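Local structure of mercuric reductase (Metallosphaera sedula, 4YWO) at residues 175-180 / 260-265; 366-371 / 392-397; 411-416 / 438-443. The protein probably reduces Hg(2+) to elemental mercury with NADPH, working as an FAD-containing homodimer. One frame throughout, in Å; residues are numbered along the deposited sequence. Where two conformers were deposited one is given.

Contact 1 (175-180 / 260-265) pairs two parallel strands in the probable NADP-binding domain, of Rossmann type, whereas contacts 2 and 3 both belong to the dimerisation domain. The centre of contact 1 lies 38 Å from that of contact 2 and 33 Å from that of contact 3. Contacts 2 and 3 are closer neighbours, about 6 Å apart at their nearest atoms, and Val391, just before the 392-397 segment, touches Met413 and Ser443 of contact 3. The side chain of Leu262 in contact 1 is about 8 Å from a bound FAD without touching it, while Pro438 in contact 3 touches an FAD, probably that of the second subunit. Contact 2 lies away from the flavin and the Cys53-Cys58 disulfide.

Contact 1: 175-180 / 260-265; sequences DSLAVI and EILLAT
Two partners grip Glu260 OE2: the amide of its own neighbour, with Ile261 N at 2.9 Å from Glu260 OE2, and the ammonium group of Lys247, which forms a salt bridge. The other oxygen, OE1, is taken by Arg172, so the carboxylate is held at both ends and probably stays ionised although the residue is buried. Its chain leaves anti to the backbone N and then bends at chi2 (46°), which turns the carboxylate back over the Ile261 amide; that N-H reaches OE2 from above the carboxylate plane.

The backbones run parallel and are joined by a regular ladder. Ala178 N donates to Glu260 O at 3.0 Å, and Leu262 N returns a bond to Ala178 O at 2.8 Å, both lying in the acceptor's carbonyl plane. Ile180 N then meets Leu262 O nearly along the C=O axis (2.9 Å), and Ala264 N closes the ladder on Ile180 O. At the start of the pairing, the bond from Glu260 N to Ser176 O is weak.

On one face of the sheet, Leu177 CD1 sits 3.9 Å from Leu262 CB. Farther along the same face, Val179 CG2 meets Leu262 CD2, and helix 184-194 covers them with Tyr193, Ala186 and Phe189. On the other face Ile180 carries the packing. With CG1 anti to the carbonyl carbon, the Ile180 side chain crosses that of Ile261 obliquely, Ile180 CD1 lying 3.9 Å from Ile261 CG2 and also bordering Leu263 CD2. Ile180 CG2 lies alongside Thr265 CG2 at 3.7 Å.

Strand 199-203 pairs with 176-180 on its far edge, giving a parallel sheet with strand order 3-2-1-4 and strand 260-263 outermost, consistent with the Rossmann-type NADP-binding domain of the pyridine nucleotide-disulphide oxidoreductase family.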
ATOM      1  N   ASP A 175      34.142  -0.074   8.684  1.00 23.73           N
ATOM      2  CA  ASP A 175      33.609  -0.952   9.734  1.00 26.80           C
ATOM      3  C   ASP A 175      32.701  -0.346  10.770  1.00 20.43           C
ATOM      4  O   ASP A 175      32.019  -1.079  11.490  1.00 21.63           O
ATOM      5  CB  ASP A 175      34.728  -1.618  10.546  1.00 32.39           C
ATOM      6  CG  ASP A 175      35.682  -2.428   9.654  1.00 45.93           C
ATOM      7  OD1 ASP A 175      35.255  -2.980   8.595  1.00 49.57           O
ATOM      8  OD2 ASP A 175      36.867  -2.506  10.023  1.00 56.82           O
ATOM      9  N   SER A 176      32.759   0.977  10.953  1.00 21.55           N
ATOM     10  CA  SER A 176      32.051   1.674  12.000  1.00 18.94           C
ATOM     11  C   SER A 176      31.709   3.043  11.479  1.00 18.64           C
ATOM     12  O   SER A 176      32.436   3.635  10.711  1.00 18.97           O
ATOM     13  CB  SER A 176      32.786   1.686  13.338  1.00 22.18           C
ATOM     14  OG  SER A 176      34.070   2.287  13.091  1.00 23.52           O
ATOM     15  N   LEU A 177      30.566   3.588  11.932  1.00 16.42           N
ATOM     16  CA  LEU A 177      29.984   4.831  11.515  1.00 16.96           C
ATOM     17  C   LEU A 177      29.326   5.546  12.674  1.00 17.84           C
ATOM     18  O   LEU A 177      28.533   4.955  13.395  1.00 19.12           O
ATOM     19  CB  LEU A 177      28.966   4.631  10.363  1.00 15.25           C
ATOM     20  CG  LEU A 177      28.337   5.866   9.800  1.00 16.69           C
ATOM     21  CD1 LEU A 177      29.338   6.704   9.011  1.00 17.99           C
ATOM     22  CD2 LEU A 177      27.189   5.508   8.864  1.00 19.21           C
ATOM     23  N   ALA A 178      29.700   6.799  12.902  1.00 16.24           N
ATOM     24  CA  ALA A 178      28.989   7.662  13.829  1.00 18.07           C
ATOM     25  C   ALA A 178      28.115   8.619  13.059  1.00 19.32           C
ATOM     26  O   ALA A 178      28.563   9.407  12.246  1.00 17.97           O
ATOM     27  CB  ALA A 178      29.931   8.402  14.776  1.00 22.95           C
ATOM     28  N   VAL A 179      26.790   8.523  13.319  1.00 17.61           N
ATOM     29  CA  VAL A 179      25.764   9.378  12.648  1.00 17.39           C
ATOM     30  C   VAL A 179      25.357  10.506  13.562  1.00 17.85           C
ATOM     31  O   VAL A 179      24.918  10.236  14.678  1.00 21.20           O
ATOM     32  CB  VAL A 179      24.497   8.524  12.246  1.00 17.34           C
ATOM     33  CG1 VAL A 179      23.459   9.439  11.649  1.00 19.59           C
ATOM     34  CG2 VAL A 179      24.909   7.391  11.376  1.00 19.25           C
ATOM     35  N   ILE A 180      25.580  11.733  13.150  1.00 18.38           N
ATOM     36  CA  ILE A 180      25.213  12.886  13.936  1.00 17.80           C
ATOM     37  C   ILE A 180      23.871  13.372  13.468  1.00 18.63           C
ATOM     38  O   ILE A 180      23.761  13.927  12.372  1.00 20.34           O
ATOM     39  CB  ILE A 180      26.272  14.009  13.887  1.00 21.26           C
ATOM     40  CG1 ILE A 180      27.595  13.474  14.414  1.00 25.87           C
ATOM     41  CG2 ILE A 180      25.866  15.159  14.784  1.00 22.13           C
ATOM     42  CD1 ILE A 180      28.716  14.546  14.370  1.00 27.71           C
ATOM     43  N   GLU A 260      34.207   6.579  10.294  1.00 19.32           N
ATOM     44  CA  GLU A 260      33.732   7.657   9.569  1.00 18.48           C
ATOM     45  C   GLU A 260      32.589   8.305  10.384  1.00 16.85           C
ATOM     46  O   GLU A 260      32.030   7.671  11.270  1.00 18.63           O
ATOM     47  CB  GLU A 260      33.229   7.137   8.221  1.00 19.50           C
ATOM     48  CG  GLU A 260      32.942   8.204   7.171  1.00 22.52           C
ATOM     49  CD  GLU A 260      34.075   9.228   7.090  1.00 21.24           C
ATOM     50  OE1 GLU A 260      35.054   8.961   6.350  1.00 24.33           O
ATOM     51  OE2 GLU A 260      33.995  10.284   7.769  1.00 21.64           O
ATOM     52  N   ILE A 261      32.329   9.557  10.060  1.00 16.78           N
ATOM     53  CA  ILE A 261      31.271  10.384  10.595  1.00 17.74           C
ATOM     54  C   ILE A 261      30.313  10.771   9.452  1.00 20.31           C
ATOM     55  O   ILE A 261      30.734  11.173   8.380  1.00 19.15           O
ATOM     56  CB  ILE A 261      31.802  11.636  11.281  1.00 21.19           C
ATOM     57  CG1 ILE A 261      32.594  11.247  12.535  1.00 22.35           C
ATOM     58  CG2 ILE A 261      30.686  12.538  11.697  1.00 19.25           C
ATOM     59  CD1 ILE A 261      33.475  12.486  12.912  1.00 24.37           C
ATOM     60  N   LEU A 262      29.002  10.593   9.700  1.00 17.55           N
ATOM     61  CA  LEU A 262      27.970  10.965   8.716  1.00 17.77           C
ATOM     62  C   LEU A 262      27.130  12.069   9.360  1.00 16.40           C
ATOM     63  O   LEU A 262      26.553  11.869  10.458  1.00 17.64           O
ATOM     64  CB  LEU A 262      27.032   9.772   8.296  1.00 16.10           C
ATOM     65  CG  LEU A 262      25.817  10.248   7.510  1.00 15.83           C
ATOM     66  CD1 LEU A 262      26.149  10.810   6.152  1.00 17.22           C
ATOM     67  CD2 LEU A 262      24.963   8.991   7.454  1.00 18.99           C
ATOM     68  N   LEU A 263      27.110  13.239   8.765  1.00 17.40           N
ATOM     69  CA  LEU A 263      26.211  14.327   9.162  1.00 18.22           C
ATOM     70  C   LEU A 263      24.788  14.073   8.608  1.00 19.40           C
ATOM     71  O   LEU A 263      24.636  13.899   7.391  1.00 22.01           O
ATOM     72  CB  LEU A 263      26.651  15.643   8.632  1.00 21.10           C
ATOM     73  CG  LEU A 263      27.987  16.076   9.143  1.00 26.28           C
ATOM     74  CD1 LEU A 263      28.287  17.468   8.522  1.00 28.42           C
ATOM     75  CD2 LEU A 263      28.062  16.057  10.651  1.00 27.21           C
ATOM     76  N   ALA A 264      23.821  14.036   9.512  1.00 20.10           N
ATOM     77  CA  ALA A 264      22.397  13.913   9.194  1.00 21.37           C
ATOM     78  C   ALA A 264      21.608  14.861  10.080  1.00 20.57           C
ATOM     79  O   ALA A 264      20.650  14.505  10.734  1.00 22.00           O
ATOM     80  CB  ALA A 264      21.993  12.486   9.388  1.00 22.23           C
ATOM     81  N   THR A 265      22.102  16.111  10.138  1.00 20.39           N
ATOM     82  CA  THR A 265      21.620  17.162  11.084  1.00 24.19           C
ATOM     83  C   THR A 265      20.779  18.175  10.324  1.00 26.91           C
ATOM     84  O   THR A 265      20.522  19.233  10.848  1.00 33.69           O
ATOM     85  CB  THR A 265      22.813  17.949  11.703  1.00 32.10           C
ATOM     86  OG1 THR A 265      23.739  18.350  10.667  1.00 40.78           O
ATOM     87  CG2 THR A 265      23.547  17.086  12.597  1.00 30.76           C
TER

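Contact 2: 366-371 / 392-397; sequences GEVEAR and KMVTMN
Val368 meets the opposite strand with every carbon of its side chain. CB faces Thr395 O; Val368 CG1, anti to the backbone N (chi1 173°), passes the same oxygen and comes within 4.1 Å of Val394 CG1, the two side chains crossing obliquely. The other branch, CG2, touches both the sulfur and the terminal methyl of Met396, with Val368 CG2 to Met396 SD at 3.9 Å and CE equally near. The bend at chi2 of Met396 (78°) places the sulfur on Gly366, whose CA lies 3.5 Å from Met396 SD, and the bend at chi3 (90°) sets CE beside Val368 CG2. Ala361 of helix 358-362 packs on this face against Val368 and Val394. The strands are antiparallel neighbours in the five-stranded sheet of the dimerisation domain, with 368-374 at its edge within the chain.

The hydrogen-bonded pairs lie at Glu369 with Thr395 and Arg371 with Met393; the straightest bond runs from Thr395 N to Glu369 O at 2.8 Å. Past the end of the ladder, Asn397 turns into a left-handed helical conformation. Asn397 OD1 receives Glu367 N at 3.2 Å from above the amide plane, while Asn397 N donates to Glu367 O. That oxygen also accepts from a water, which is 2.7 Å from Thr395 OG1. On the Thr395 face, Glu369 OE2 forms a long salt bridge with Arg371 NH2 and a second with Arg452.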
ATOM      1  N   GLY A 366     -11.738  23.167  18.604  1.00 37.48           N
ATOM      2  CA  GLY A 366     -12.480  22.121  17.947  1.00 34.61           C
ATOM      3  C   GLY A 366     -12.523  20.889  18.823  1.00 30.34           C
ATOM      4  O   GLY A 366     -11.832  20.805  19.800  1.00 35.80           O
ATOM      5  N   GLU A 367     -13.411  19.983  18.511  1.00 28.44           N
ATOM      6  CA  GLU A 367     -13.577  18.766  19.278  0.50 26.64           C
ATOM      7  C   GLU A 367     -12.586  17.715  18.689  1.00 25.48           C
ATOM      8  O   GLU A 367     -12.784  17.305  17.542  1.00 24.54           O
ATOM      9  CB  GLU A 367     -15.004  18.232  19.130  0.50 31.55           C
ATOM     10  CG  GLU A 367     -16.095  19.087  19.804  0.50 36.86           C
ATOM     11  CD  GLU A 367     -17.371  18.302  20.107  0.50 43.30           C
ATOM     12  OE1 GLU A 367     -18.313  18.881  20.706  0.50 46.10           O
ATOM     13  OE2 GLU A 367     -17.434  17.088  19.775  0.50 48.54           O
ATOM     14  N   VAL A 368     -11.595  17.304  19.479  1.00 21.88           N
ATOM     15  CA  VAL A 368     -10.544  16.370  18.945  1.00 22.32           C
ATOM     16  C   VAL A 368     -10.737  14.996  19.527  1.00 24.59           C
ATOM     17  O   VAL A 368     -10.949  14.876  20.719  1.00 22.31           O
ATOM     18  CB  VAL A 368      -9.167  16.939  19.168  1.00 19.53           C
ATOM     19  CG1 VAL A 368      -8.036  15.940  18.801  1.00 21.85           C
ATOM     20  CG2 VAL A 368      -8.966  18.198  18.398  1.00 22.91           C
ATOM     21  N   GLU A 369     -10.707  13.926  18.692  1.00 19.12           N
ATOM     22  CA  GLU A 369     -10.591  12.576  19.166  1.00 18.53           C
ATOM     23  C   GLU A 369      -9.358  11.904  18.519  1.00 19.02           C
ATOM     24  O   GLU A 369      -8.959  12.278  17.408  1.00 19.35           O
ATOM     25  CB  GLU A 369     -11.823  11.769  18.901  1.00 21.11           C
ATOM     26  CG  GLU A 369     -13.129  12.317  19.499  1.00 27.41           C
ATOM     27  CD  GLU A 369     -14.301  11.361  19.303  1.00 41.75           C
ATOM     28  OE1 GLU A 369     -15.212  11.686  18.485  1.00 57.30           O
ATOM     29  OE2 GLU A 369     -14.313  10.261  19.920  1.00 58.49           O
ATOM     30  N   ALA A 370      -8.833  10.933  19.177  1.00 15.59           N
ATOM     31  CA  ALA A 370      -7.715  10.170  18.614  1.00 16.66           C
ATOM     32  C   ALA A 370      -7.789   8.734  19.057  1.00 17.97           C
ATOM     33  O   ALA A 370      -8.227   8.442  20.211  1.00 17.37           O
ATOM     34  CB  ALA A 370      -6.407  10.773  19.011  1.00 18.34           C
ATOM     35  N   ARG A 371      -7.311   7.779  18.243  1.00 15.80           N
ATOM     36  CA  ARG A 371      -7.247   6.395  18.629  1.00 14.35           C
ATOM     37  C   ARG A 371      -5.953   5.838  18.072  1.00 14.88           C
ATOM     38  O   ARG A 371      -5.467   6.240  16.972  1.00 15.26           O
ATOM     39  CB  ARG A 371      -8.415   5.554  18.144  1.00 15.36           C
ATOM     40  CG  ARG A 371      -9.809   5.926  18.589  1.00 16.61           C
ATOM     41  CD  ARG A 371      -9.955   5.564  20.081  1.00 18.42           C
ATOM     42  NE  ARG A 371     -11.314   5.908  20.570  1.00 20.48           N
ATOM     43  CZ  ARG A 371     -11.720   7.095  20.941  1.00 24.18           C
ATOM     44  NH1 ARG A 371     -10.947   8.122  21.046  1.00 24.41           N
ATOM     45  NH2 ARG A 371     -12.987   7.260  21.348  1.00 30.61           N
ATOM     46  N   LYS A 392      -2.270   5.400  14.153  1.00 12.42           N
ATOM     47  CA  LYS A 392      -2.935   6.433  14.988  1.00 13.31           C
ATOM     48  C   LYS A 392      -3.722   7.348  14.080  1.00 13.61           C
ATOM     49  O   LYS A 392      -3.224   7.804  13.038  1.00 15.22           O
ATOM     50  CB  LYS A 392      -1.912   7.250  15.712  1.00 13.80           C
ATOM     51  CG  LYS A 392      -2.453   8.268  16.695  1.00 16.77           C
ATOM     52  CD  LYS A 392      -1.262   8.807  17.532  1.00 19.70           C
ATOM     53  CE  LYS A 392      -1.755   9.614  18.671  1.00 23.66           C
ATOM     54  NZ  LYS A 392      -0.599  10.095  19.508  1.00 23.34           N
ATOM     55  N   MET A 393      -4.945   7.624  14.461  1.00 11.91           N
ATOM     56  CA  MET A 393      -5.873   8.460  13.689  1.00 12.91           C
ATOM     57  C   MET A 393      -6.378   9.591  14.544  1.00 14.06           C
ATOM     58  O   MET A 393      -6.679   9.347  15.736  1.00 14.96           O
ATOM     59  CB  MET A 393      -6.997   7.617  13.094  1.00 13.42           C
ATOM     60  CG  MET A 393      -8.038   8.353  12.195  1.00 13.50           C
ATOM     61  SD  MET A 393      -9.217   7.259  11.448  1.00 17.21           S
ATOM     62  CE  MET A 393      -8.221   6.614  10.117  1.00 18.41           C
ATOM     63  N   VAL A 394      -6.390  10.787  14.006  1.00 12.95           N
ATOM     64  CA  VAL A 394      -6.804  11.975  14.722  1.00 14.32           C
ATOM     65  C   VAL A 394      -7.944  12.654  14.000  1.00 16.65           C
ATOM     66  O   VAL A 394      -7.885  12.821  12.776  1.00 14.07           O
ATOM     67  CB  VAL A 394      -5.660  12.972  14.836  1.00 16.07           C
ATOM     68  CG1 VAL A 394      -6.057  14.216  15.610  1.00 18.67           C
ATOM     69  CG2 VAL A 394      -4.353  12.384  15.370  1.00 18.19           C
ATOM     70  N   THR A 395      -9.044  12.976  14.721  1.00 16.02           N
ATOM     71  CA  THR A 395     -10.194  13.634  14.034  1.00 16.78           C
ATOM     72  C   THR A 395     -10.421  14.977  14.704  1.00 20.11           C
ATOM     73  O   THR A 395     -10.103  15.158  15.866  1.00 19.27           O
ATOM     74  CB  THR A 395     -11.523  12.853  14.064  1.00 17.87           C
ATOM     75  OG1 THR A 395     -11.944  12.702  15.469  1.00 21.14           O
ATOM     76  CG2 THR A 395     -11.368  11.453  13.431  1.00 20.25           C
ATOM     77  N   MET A 396     -10.943  15.958  13.942  1.00 20.46           N
ATOM     78  CA  MET A 396     -11.244  17.303  14.498  1.00 23.20           C
ATOM     79  C   MET A 396     -12.644  17.578  13.943  1.00 24.06           C
ATOM     80  O   MET A 396     -12.871  17.533  12.735  1.00 21.28           O
ATOM     81  CB  MET A 396     -10.189  18.283  14.016  1.00 26.86           C
ATOM     82  CG  MET A 396     -10.677  19.739  13.882  1.00 36.02           C
ATOM     83  SD  MET A 396     -10.651  20.249  15.579  1.00 45.21           S
ATOM     84  CE  MET A 396      -8.922  20.810  15.446  1.00 38.72           C
ATOM     85  N   ASN A 397     -13.600  17.779  14.855  1.00 24.69           N
ATOM     86  CA  ASN A 397     -15.000  17.954  14.485  0.50 25.12           C
ATOM     87  C   ASN A 397     -15.565  16.857  13.614  1.00 25.44           C
ATOM     88  O   ASN A 397     -16.365  17.084  12.698  1.00 27.40           O
ATOM     89  CB  ASN A 397     -15.175  19.369  13.919  0.50 26.79           C
ATOM     90  CG  ASN A 397     -15.065  20.357  15.019  0.50 25.71           C
ATOM     91  OD1 ASN A 397     -15.465  20.005  16.122  0.50 23.62           O
ATOM     92  ND2 ASN A 397     -14.381  21.500  14.810  0.50 28.20           N
TER
HETATM   93  O   HOH W   1     -13.503  14.746  16.279  1.00 20.82           O

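Contact 3: 411-416 / 438-443; sequences AEMIGE and PTIAES
The side chain of Met413 spans this contact, which joins the starts of helices 414-422 and 442-449 of the dimerisation domain beside the subunit interface, against Val391 of strand 390-396. Its CG is wedged between N and C of its own backbone (chi1 79°), and beyond it the chain is extended, so the thioether runs across the turn at 440-443. Met413 CB rests on Ala441 CB at 3.9 Å, and Met413 SD lies 3.8 Å from Ala441 CA. Met413 SD and CE both lie 3.5 Å from Ser443 OG.

Ser443 turns its own hydroxyl back over the turn (chi1 66°). There Ser443 OG donates to Ile440 O at 2.7 Å, in the carbonyl plane. Ser443 N donates to the same oxygen, which is therefore doubly gripped. Upstream, Thr439 and Glu442 form a capping box: Glu442 N bonds to Thr439 OG1, and Thr439 N reaches Glu442 OE2 at 3.1 Å from above the carboxylate plane. Glu416, fully extended through chi2, brings OE1 near Ala441 CB while OE2 bonds to His435.

The amides of Ile440 and Ala441 are claimed by Glu412 of the second subunit, and Glu412 here serves that subunit likewise. Between the segments the contact is van der Waals, a thioether against Ala441 and the Ser443 oxygen, whose proton goes to Ile440 O; the amide-rich helix start probably stabilises the ionised Glu412 carboxylate of the second subunit.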
ATOM      1  N   ALA A 411       4.041   2.934   3.861  1.00 11.82           N
ATOM      2  CA  ALA A 411       4.135   3.951   2.848  1.00 14.35           C
ATOM      3  C   ALA A 411       3.087   3.828   1.732  1.00 13.86           C
ATOM      4  O   ALA A 411       2.657   4.865   1.197  1.00 16.00           O
ATOM      5  CB  ALA A 411       5.484   3.897   2.188  1.00 15.19           C
ATOM      6  N   GLU A 412       2.593   2.615   1.494  1.00 15.22           N
ATOM      7  CA  GLU A 412       1.678   2.309   0.383  1.00 14.32           C
ATOM      8  C   GLU A 412       0.253   2.667   0.740  1.00 18.26           C
ATOM      9  O   GLU A 412      -0.569   2.735  -0.172  1.00 25.74           O
ATOM     10  CB  GLU A 412       1.800   0.863  -0.093  1.00 17.93           C
ATOM     11  CG  GLU A 412       3.159   0.508  -0.663  1.00 16.52           C
ATOM     12  CD  GLU A 412       3.557   1.291  -1.950  1.00 20.40           C
ATOM     13  OE1 GLU A 412       2.614   1.943  -2.480  1.00 24.33           O
ATOM     14  OE2 GLU A 412       4.778   1.377  -2.334  1.00 19.14           O
ATOM     15  N   MET A 413      -0.075   2.747   2.024  1.00 15.19           N
ATOM     16  CA  MET A 413      -1.421   3.109   2.484  1.00 16.98           C
ATOM     17  C   MET A 413      -1.561   4.581   2.864  1.00 17.55           C
ATOM     18  O   MET A 413      -2.674   5.065   3.038  1.00 16.58           O
ATOM     19  CB  MET A 413      -1.872   2.292   3.693  1.00 18.10           C
ATOM     20  CG  MET A 413      -1.304   2.739   5.008  1.00 19.02           C
ATOM     21  SD  MET A 413      -1.810   1.524   6.279  1.00 21.99           S
ATOM     22  CE  MET A 413      -1.401   2.380   7.799  1.00 20.67           C
ATOM     23  N   ILE A 414      -0.478   5.339   2.947  1.00 16.50           N
ATOM     24  CA  ILE A 414      -0.554   6.709   3.461  1.00 16.14           C
ATOM     25  C   ILE A 414      -1.210   7.584   2.428  1.00 18.27           C
ATOM     26  O   ILE A 414      -1.828   8.594   2.785  1.00 18.12           O
ATOM     27  CB  ILE A 414       0.810   7.230   3.944  1.00 16.93           C
ATOM     28  CG1 ILE A 414       0.657   8.319   5.039  1.00 17.45           C
ATOM     29  CG2 ILE A 414       1.698   7.709   2.791  1.00 18.60           C
ATOM     30  CD1 ILE A 414       0.076   7.822   6.312  1.00 19.27           C
ATOM     31  N   GLY A 415      -1.232   7.188   1.126  1.00 16.04           N
ATOM     32  CA  GLY A 415      -1.942   7.980   0.178  1.00 17.10           C
ATOM     33  C   GLY A 415      -3.470   7.837   0.340  1.00 14.81           C
ATOM     34  O   GLY A 415      -4.184   8.823   0.072  1.00 17.24           O
ATOM     35  N   GLU A 416      -3.941   6.679   0.765  1.00 15.18           N
ATOM     36  CA  GLU A 416      -5.358   6.588   1.143  1.00 15.20           C
ATOM     37  C   GLU A 416      -5.698   7.551   2.240  1.00 14.58           C
ATOM     38  O   GLU A 416      -6.761   8.244   2.175  1.00 14.54           O
ATOM     39  CB  GLU A 416      -5.738   5.169   1.499  1.00 15.84           C
ATOM     40  CG  GLU A 416      -7.167   4.972   1.893  1.00 17.14           C
ATOM     41  CD  GLU A 416      -7.626   3.574   2.293  1.00 21.79           C
ATOM     42  OE1 GLU A 416      -6.926   2.552   2.011  1.00 22.95           O
ATOM     43  OE2 GLU A 416      -8.677   3.487   3.028  1.00 23.81           O
ATOM     44  N   PRO A 438      -6.616 -10.076   3.514  1.00 15.44           N
ATOM     45  CA  PRO A 438      -5.942  -9.397   4.647  1.00 14.31           C
ATOM     46  C   PRO A 438      -4.872  -8.501   4.009  1.00 14.69           C
ATOM     47  O   PRO A 438      -3.964  -8.997   3.261  1.00 16.17           O
ATOM     48  CB  PRO A 438      -5.339 -10.555   5.410  1.00 15.30           C
ATOM     49  CG  PRO A 438      -5.090 -11.608   4.353  1.00 16.93           C
ATOM     50  CD  PRO A 438      -5.973 -11.333   3.168  1.00 18.83           C
ATOM     51  N   THR A 439      -4.926  -7.222   4.321  1.00 12.92           N
ATOM     52  CA  THR A 439      -3.927  -6.215   3.914  1.00 12.48           C
ATOM     53  C   THR A 439      -3.505  -5.429   5.097  1.00 14.01           C
ATOM     54  O   THR A 439      -4.249  -5.298   6.077  1.00 15.37           O
ATOM     55  CB  THR A 439      -4.436  -5.272   2.795  1.00 13.18           C
ATOM     56  OG1 THR A 439      -5.646  -4.557   3.189  1.00 14.32           O
ATOM     57  CG2 THR A 439      -4.680  -6.074   1.502  1.00 14.39           C
ATOM     58  N   ILE A 440      -2.344  -4.806   4.995  1.00 12.65           N
ATOM     59  CA  ILE A 440      -1.961  -3.791   6.044  1.00 14.05           C
ATOM     60  C   ILE A 440      -2.885  -2.578   5.998  1.00 14.79           C
ATOM     61  O   ILE A 440      -3.240  -2.053   7.038  1.00 15.58           O
ATOM     62  CB  ILE A 440      -0.481  -3.446   5.914  1.00 14.96           C
ATOM     63  CG1 ILE A 440       0.449  -4.712   6.082  1.00 16.19           C
ATOM     64  CG2 ILE A 440      -0.103  -2.344   6.960  1.00 15.12           C
ATOM     65  CD1 ILE A 440       0.407  -5.301   7.449  1.00 19.52           C
ATOM     66  N   ALA A 441      -3.306  -2.192   4.819  1.00 14.48           N
ATOM     67  CA  ALA A 441      -4.163  -1.016   4.630  1.00 14.34           C
ATOM     68  C   ALA A 441      -5.488  -1.087   5.349  1.00 16.93           C
ATOM     69  O   ALA A 441      -6.086  -0.047   5.701  1.00 16.61           O
ATOM     70  CB  ALA A 441      -4.328  -0.733   3.195  1.00 17.07           C
ATOM     71  N   GLU A 442      -6.016  -2.286   5.537  1.00 15.55           N
ATOM     72  CA  GLU A 442      -7.283  -2.286   6.267  0.50 16.33           C
ATOM     73  C   GLU A 442      -7.133  -1.855   7.707  1.00 17.15           C
ATOM     74  O   GLU A 442      -8.178  -1.488   8.327  1.00 16.74           O
ATOM     75  CB  GLU A 442      -8.030  -3.611   6.344  0.50 18.50           C
ATOM     76  CG  GLU A 442      -7.723  -4.655   5.431  0.50 22.31           C
ATOM     77  CD  GLU A 442      -8.178  -6.001   5.960  0.50 22.78           C
ATOM     78  OE1 GLU A 442      -9.400  -6.269   6.055  0.50 25.12           O
ATOM     79  OE2 GLU A 442      -7.337  -6.860   6.223  0.50 20.73           O
ATOM     80  N   SER A 443      -5.890  -1.673   8.195  1.00 16.23           N
ATOM     81  CA  SER A 443      -5.653  -0.998   9.492  1.00 17.11           C
ATOM     82  C   SER A 443      -6.245   0.413   9.540  1.00 15.25           C
ATOM     83  O   SER A 443      -6.653   0.858  10.618  1.00 15.92           O
ATOM     84  CB  SER A 443      -4.185  -0.942   9.847  1.00 17.79           C
ATOM     85  OG  SER A 443      -3.508  -0.117   8.917  1.00 16.54           O
TER